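Local coordinates for putative membrane protein (Yersinia pestis CO92, PDB 5TF3), which is of unknown function, a putative membrane protein of the DUF1198 family whose crystallised part is a compact all-helical domain, at residues 73-77 with 118-124; 5-9 with 40-45. All blocks are in the same frame, centred on the assembly; numbering follows the deposited sequence.

Both contacts join helices of one all-alpha chain, and no strand takes part. Contact 2 brings helix 2-17 against helix 33-45. Contact 1 comes later in the sequence and brings the end of helix 108-122 and the residues after it against helix 70-82. The two lie in series along the chain, on opposite sides of its centre. Their centres are 28 Å apart and their nearest atoms about 13 Å, so they do not touch. Contact 2 packs closer, with short-segment axes 8.3 Å apart at their nearest; contact 1 is a wider crossing, at 12.1 Å, bridged by side chains. No active site or ligand has been assigned to either contact, and both lie in the DUF1198 range.

Contact 1: 73-77 with 118-124; sequences VELWR and YNLHFNP
R77 and V73 of helix 70-82 meet Y118, F122 and N123 at the C-terminal end of helix 108-122. This is a nearly perpendicular helix-helix packing in an all-alpha fold. The short axes cross at -87° and come no closer than 12.1 Å, so side chains bridge the gap. V73 CG1 points between the two aromatic rings, 3.6 Å from Y118 CD1 and 3.6 Å from F122 CE2. It meets both rings at a slant. E74 CB touches the F122 ring at CE1.

The R77 chain is extended as far as NE, with CG anti to the backbone N (chi1 176°), and the guanidinium then turns about the CD-NE bond. The extended part is carried past the Y118 hydroxyl and along F122 CB. The hydroxyl approaches R77 CG, while its hydrogen-bond partner is the carbonyl of P87. F122 O lies over one face of the R77 guanidinium, where the N-H groups point too poorly at it for a hydrogen bond. R77 NH2 also donates to O of H131, the last residue, which ties the C-terminal tail to this contact. N123, the first residue to leave helical geometry, presents its amide to the guanidinium edge. Its OD1 takes two N-H groups side-on, from R77 NE at 3.0 Å and R77 NH2 at 3.0 Å. The NH2 donor lies in the amide's carbonyl plane, whereas NE sits 37° above it.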
loop_
_atom_site.group_PDB
_atom_site.type_symbol
_atom_site.label_atom_id
_atom_site.label_comp_id
_atom_site.label_asym_id
_atom_site.label_seq_id
_atom_site.Cartn_x
_atom_site.Cartn_y
_atom_site.Cartn_z
ATOM N N VAL A 73 3.527 8.198 9.134
ATOM C CA VAL A 73 3.205 8.474 7.738
ATOM C C VAL A 73 4.444 8.973 7.006
ATOM O O VAL A 73 4.705 8.588 5.855
ATOM C CB VAL A 73 2.029 9.476 7.644
ATOM C CG1 VAL A 73 1.868 9.981 6.221
ATOM C CG2 VAL A 73 0.715 8.804 8.089
ATOM N N GLU A 74 5.234 9.824 7.663
ATOM C CA GLU A 74 6.466 10.315 7.053
ATOM C C GLU A 74 7.429 9.166 6.767
ATOM O O GLU A 74 8.066 9.116 5.703
ATOM C CB GLU A 74 7.117 11.358 7.964
ATOM C CG GLU A 74 8.445 11.877 7.444
ATOM C CD GLU A 74 8.953 13.076 8.224
ATOM O OE1 GLU A 74 8.124 13.823 8.792
ATOM O OE2 GLU A 74 10.187 13.268 8.269
ATOM N N LEU A 75 7.533 8.229 7.710
ATOM C CA LEU A 75 8.342 7.029 7.524
ATOM C C LEU A 75 7.964 6.286 6.245
ATOM O O LEU A 75 8.827 5.970 5.418
ATOM C CB LEU A 75 8.156 6.132 8.751
ATOM C CG LEU A 75 9.009 4.900 8.954
ATOM C CD1 LEU A 75 9.027 4.574 10.449
ATOM C CD2 LEU A 75 8.481 3.726 8.132
ATOM N N TRP A 76 6.672 5.960 6.084
ATOM C CA TRP A 76 6.238 5.170 4.933
ATOM C C TRP A 76 6.261 5.973 3.640
ATOM O O TRP A 76 6.544 5.416 2.570
ATOM C CB TRP A 76 4.848 4.569 5.203
ATOM C CG TRP A 76 5.010 3.420 6.152
ATOM C CD1 TRP A 76 4.861 3.434 7.516
ATOM C CD2 TRP A 76 5.439 2.099 5.805
ATOM N NE1 TRP A 76 5.134 2.174 8.034
ATOM C CE2 TRP A 76 5.504 1.348 6.998
ATOM C CE3 TRP A 76 5.768 1.481 4.592
ATOM C CZ2 TRP A 76 5.876 0.010 7.015
ATOM C CZ3 TRP A 76 6.145 0.136 4.614
ATOM C CH2 TRP A 76 6.190 -0.575 5.814
ATOM N N ARG A 77 6.009 7.279 3.715
ATOM C CA ARG A 77 6.120 8.116 2.524
ATOM C C ARG A 77 7.554 8.113 1.987
ATOM O O ARG A 77 7.782 8.058 0.769
ATOM C CB ARG A 77 5.664 9.549 2.855
ATOM C CG ARG A 77 5.828 10.527 1.700
ATOM C CD ARG A 77 5.354 11.969 2.048
ATOM N NE ARG A 77 5.458 12.842 0.878
ATOM C CZ ARG A 77 6.529 13.570 0.576
ATOM N NH1 ARG A 77 7.587 13.572 1.380
ATOM N NH2 ARG A 77 6.529 14.309 -0.522
ATOM N N TYR A 118 -3.491 13.761 3.756
ATOM C CA TYR A 118 -2.135 13.280 3.519
ATOM C C TYR A 118 -1.486 14.031 2.365
ATOM O O TYR A 118 -0.356 14.513 2.481
ATOM C CB TYR A 118 -2.143 11.770 3.241
ATOM C CG TYR A 118 -0.867 11.326 2.568
ATOM C CD1 TYR A 118 0.341 11.295 3.277
ATOM C CD2 TYR A 118 -0.856 10.967 1.222
ATOM C CE1 TYR A 118 1.525 10.926 2.659
ATOM C CE2 TYR A 118 0.315 10.581 0.599
ATOM C CZ TYR A 118 1.500 10.567 1.322
ATOM O OH TYR A 118 2.672 10.193 0.712
ATOM N N ASN A 119 -2.191 14.151 1.241
ATOM C CA ASN A 119 -1.608 14.849 0.099
ATOM C C ASN A 119 -1.398 16.326 0.411
ATOM O O ASN A 119 -0.358 16.901 0.073
ATOM C CB ASN A 119 -2.503 14.662 -1.132
ATOM C CG ASN A 119 -2.398 13.268 -1.717
ATOM O OD1 ASN A 119 -1.303 12.701 -1.826
ATOM N ND2 ASN A 119 -3.544 12.692 -2.081
ATOM N N LEU A 120 -2.363 16.940 1.092
ATOM C CA LEU A 120 -2.250 18.348 1.451
ATOM C C LEU A 120 -1.070 18.596 2.391
ATOM O O LEU A 120 -0.314 19.555 2.207
ATOM C CB LEU A 120 -3.557 18.806 2.093
ATOM C CG LEU A 120 -3.576 20.227 2.639
ATOM C CD1 LEU A 120 -3.413 21.202 1.484
ATOM C CD2 LEU A 120 -4.865 20.484 3.413
ATOM N N HIS A 121 -0.913 17.750 3.412
ATOM C CA HIS A 121 0.087 17.977 4.455
ATOM C C HIS A 121 1.497 17.662 3.968
ATOM O O HIS A 121 2.447 18.376 4.311
ATOM C CB HIS A 121 -0.255 17.127 5.689
ATOM C CG HIS A 121 0.618 17.383 6.887
ATOM N ND1 HIS A 121 0.348 18.373 7.810
ATOM C CD2 HIS A 121 1.744 16.766 7.323
ATOM C CE1 HIS A 121 1.274 18.362 8.755
ATOM N NE2 HIS A 121 2.127 17.390 8.489
ATOM N N PHE A 122 1.657 16.600 3.172
ATOM C CA PHE A 122 2.982 16.080 2.869
ATOM C C PHE A 122 3.463 16.320 1.448
ATOM O O PHE A 122 4.667 16.231 1.214
ATOM C CB PHE A 122 3.038 14.569 3.111
ATOM C CG PHE A 122 3.062 14.186 4.554
ATOM C CD1 PHE A 122 4.268 14.089 5.235
ATOM C CD2 PHE A 122 1.878 13.890 5.223
ATOM C CE1 PHE A 122 4.295 13.719 6.561
ATOM C CE2 PHE A 122 1.892 13.528 6.551
ATOM C CZ PHE A 122 3.104 13.427 7.219
ATOM N N ASN A 123 2.584 16.553 0.485
ATOM C CA ASN A 123 3.131 16.638 -0.861
ATOM C C ASN A 123 3.099 18.088 -1.315
ATOM O O ASN A 123 2.017 18.620 -1.592
ATOM C CB ASN A 123 2.357 15.735 -1.821
ATOM C CG ASN A 123 2.567 14.257 -1.503
ATOM O OD1 ASN A 123 3.696 13.814 -1.320
ATOM N ND2 ASN A 123 1.488 13.506 -1.412
ATOM N N PRO A 124 4.248 18.770 -1.374
ATOM C CA PRO A 124 4.246 20.234 -1.503
ATOM C C PRO A 124 3.618 20.683 -2.814
ATOM O O PRO A 124 3.767 20.035 -3.851
ATOM C CB PRO A 124 5.736 20.598 -1.421
ATOM C CG PRO A 124 6.478 19.329 -1.730
ATOM C CD PRO A 124 5.607 18.211 -1.262
#

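Contact 2: 5-9 with 40-45; sequences DTRKA and IRSTSN
K8 reaches S44 because its side chain is extended throughout, with CG anti to the backbone N. The chain passes S44 CB and ends with K8 NZ 3.1 Å from S44 O. This is a hydrogen bond in the plane of the S44 carbonyl, with a C=O...N angle of 157°. It grips a main-chain oxygen near the end of helix 33-45.

S44 OG sits between the backbone N and the carbonyl carbon (chi1 58°) and donates back to I40 O at 2.9 Å. I40 O also receives S44 N, and the two donors come from opposite faces of the carbonyl plane. The hydroxyl is thus held against its own helix, where D5 CB rests 3.4 Å from S44 OG. D5 OD2 is hydrogen-bonded to the OG of S1, a residue left from the expression tag.

I40 divides its contacts between two branches. I40 CG2 lies on the backbone of D5, 3.5 Å from D5 C, and next to T6. CD1 meets the methyl of A9, with A9 CB 3.5 Å from I40 CD1. T43 closes on the same methyl through CB and CG2. Its hydroxyl bonds to the carbonyl of F39.

Small residues let the backbones come close: the CA atoms of A9 and S44 are 4.9 Å apart. The short axes approach to 8.3 Å and cross at 64°. This is steeply crossed helix-helix packing through small residues, joining the N-terminal helix to helix 33-45 in an all-alpha domain.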
loop_
_atom_site.group_PDB
_atom_site.type_symbol
_atom_site.label_atom_id
_atom_site.label_comp_id
_atom_site.label_asym_id
_atom_site.label_seq_id
_atom_site.Cartn_x
_atom_site.Cartn_y
_atom_site.Cartn_z
ATOM N N ASP A 5 2.967 -18.763 -5.520
ATOM C CA ASP A 5 2.581 -17.376 -5.808
ATOM C C ASP A 5 2.651 -16.501 -4.559
ATOM O O ASP A 5 2.973 -15.312 -4.650
ATOM C CB ASP A 5 1.170 -17.305 -6.396
ATOM C CG ASP A 5 1.063 -17.910 -7.783
ATOM O OD1 ASP A 5 2.099 -18.087 -8.453
ATOM O OD2 ASP A 5 -0.077 -18.207 -8.201
ATOM N N THR A 6 2.314 -17.059 -3.388
ATOM C CA THR A 6 2.390 -16.298 -2.138
ATOM C C THR A 6 3.817 -15.834 -1.849
ATOM O O THR A 6 4.045 -14.665 -1.510
ATOM C CB THR A 6 1.864 -17.135 -0.965
ATOM O OG1 THR A 6 0.484 -17.446 -1.168
ATOM C CG2 THR A 6 2.000 -16.365 0.348
ATOM N N ARG A 7 4.798 -16.739 -1.965
ATOM C CA ARG A 7 6.177 -16.328 -1.709
ATOM C C ARG A 7 6.669 -15.353 -2.773
ATOM O O ARG A 7 7.429 -14.427 -2.464
ATOM C CB ARG A 7 7.108 -17.544 -1.633
ATOM C CG ARG A 7 6.929 -18.457 -0.407
ATOM C CD ARG A 7 6.940 -17.722 0.947
ATOM N NE ARG A 7 7.880 -16.607 1.004
ATOM C CZ ARG A 7 7.958 -15.761 2.021
ATOM N NH1 ARG A 7 8.829 -14.760 1.989
ATOM N NH2 ARG A 7 7.166 -15.922 3.073
ATOM N N LYS A 8 6.254 -15.538 -4.032
ATOM C CA LYS A 8 6.688 -14.614 -5.077
ATOM C C LYS A 8 6.135 -13.221 -4.834
ATOM O O LYS A 8 6.860 -12.230 -4.963
ATOM C CB LYS A 8 6.266 -15.115 -6.457
ATOM C CG LYS A 8 6.669 -14.171 -7.586
ATOM C CD LYS A 8 6.304 -14.730 -8.958
ATOM C CE LYS A 8 6.830 -13.828 -10.076
ATOM N NZ LYS A 8 6.520 -14.391 -11.430
ATOM N N ALA A 9 4.850 -13.125 -4.484
ATOM C CA ALA A 9 4.257 -11.818 -4.207
ATOM C C ALA A 9 4.956 -11.133 -3.042
ATOM O O ALA A 9 5.254 -9.930 -3.100
ATOM C CB ALA A 9 2.759 -11.977 -3.925
ATOM N N ILE A 40 -2.614 -11.946 -4.220
ATOM C CA ILE A 40 -1.418 -12.731 -4.517
ATOM C C ILE A 40 -1.344 -13.044 -6.003
ATOM O O ILE A 40 -0.277 -12.953 -6.625
ATOM C CB ILE A 40 -1.418 -14.027 -3.682
ATOM C CG1 ILE A 40 -1.121 -13.725 -2.211
ATOM C CG2 ILE A 40 -0.486 -15.049 -4.277
ATOM C CD1 ILE A 40 -0.084 -12.699 -1.996
ATOM N N ARG A 41 -2.473 -13.453 -6.588
ATOM C CA ARG A 41 -2.465 -13.826 -7.997
ATOM C C ARG A 41 -2.173 -12.624 -8.880
ATOM O O ARG A 41 -1.444 -12.740 -9.868
ATOM C CB ARG A 41 -3.787 -14.470 -8.405
ATOM C CG ARG A 41 -3.768 -14.911 -9.869
ATOM C CD ARG A 41 -4.987 -15.721 -10.256
ATOM N NE ARG A 41 -6.195 -14.998 -9.899
ATOM C CZ ARG A 41 -7.107 -15.440 -9.042
ATOM N NH1 ARG A 41 -6.973 -16.633 -8.464
ATOM N NH2 ARG A 41 -8.163 -14.679 -8.776
ATOM N N SER A 42 -2.721 -11.455 -8.540
ATOM C CA SER A 42 -2.470 -10.295 -9.390
ATOM C C SER A 42 -1.040 -9.789 -9.221
ATOM O O SER A 42 -0.450 -9.267 -10.173
ATOM C CB SER A 42 -3.493 -9.186 -9.109
ATOM O OG SER A 42 -3.034 -8.274 -8.124
ATOM N N THR A 43 -0.450 -9.966 -8.041
ATOM C CA THR A 43 0.897 -9.457 -7.818
ATOM C C THR A 43 1.970 -10.400 -8.351
ATOM O O THR A 43 3.035 -9.943 -8.777
ATOM C CB THR A 43 1.120 -9.201 -6.325
ATOM O OG1 THR A 43 0.118 -8.295 -5.840
ATOM C CG2 THR A 43 2.476 -8.586 -6.092
ATOM N N SER A 44 1.729 -11.709 -8.335
ATOM C CA SER A 44 2.748 -12.622 -8.835
ATOM C C SER A 44 2.706 -12.750 -10.355
ATOM O O SER A 44 3.723 -13.077 -10.973
ATOM C CB SER A 44 2.597 -13.993 -8.169
ATOM O OG SER A 44 1.309 -14.533 -8.408
ATOM N N ASN A 45 1.560 -12.475 -10.971
ATOM C CA ASN A 45 1.399 -12.601 -12.416
ATOM C C ASN A 45 1.400 -11.263 -13.137
ATOM O O ASN A 45 1.254 -11.238 -14.366
ATOM C CB ASN A 45 0.096 -13.339 -12.746
ATOM C CG ASN A 45 0.149 -14.811 -12.383
ATOM O OD1 ASN A 45 0.420 -15.661 -13.233
ATOM N ND2 ASN A 45 -0.115 -15.120 -11.117
#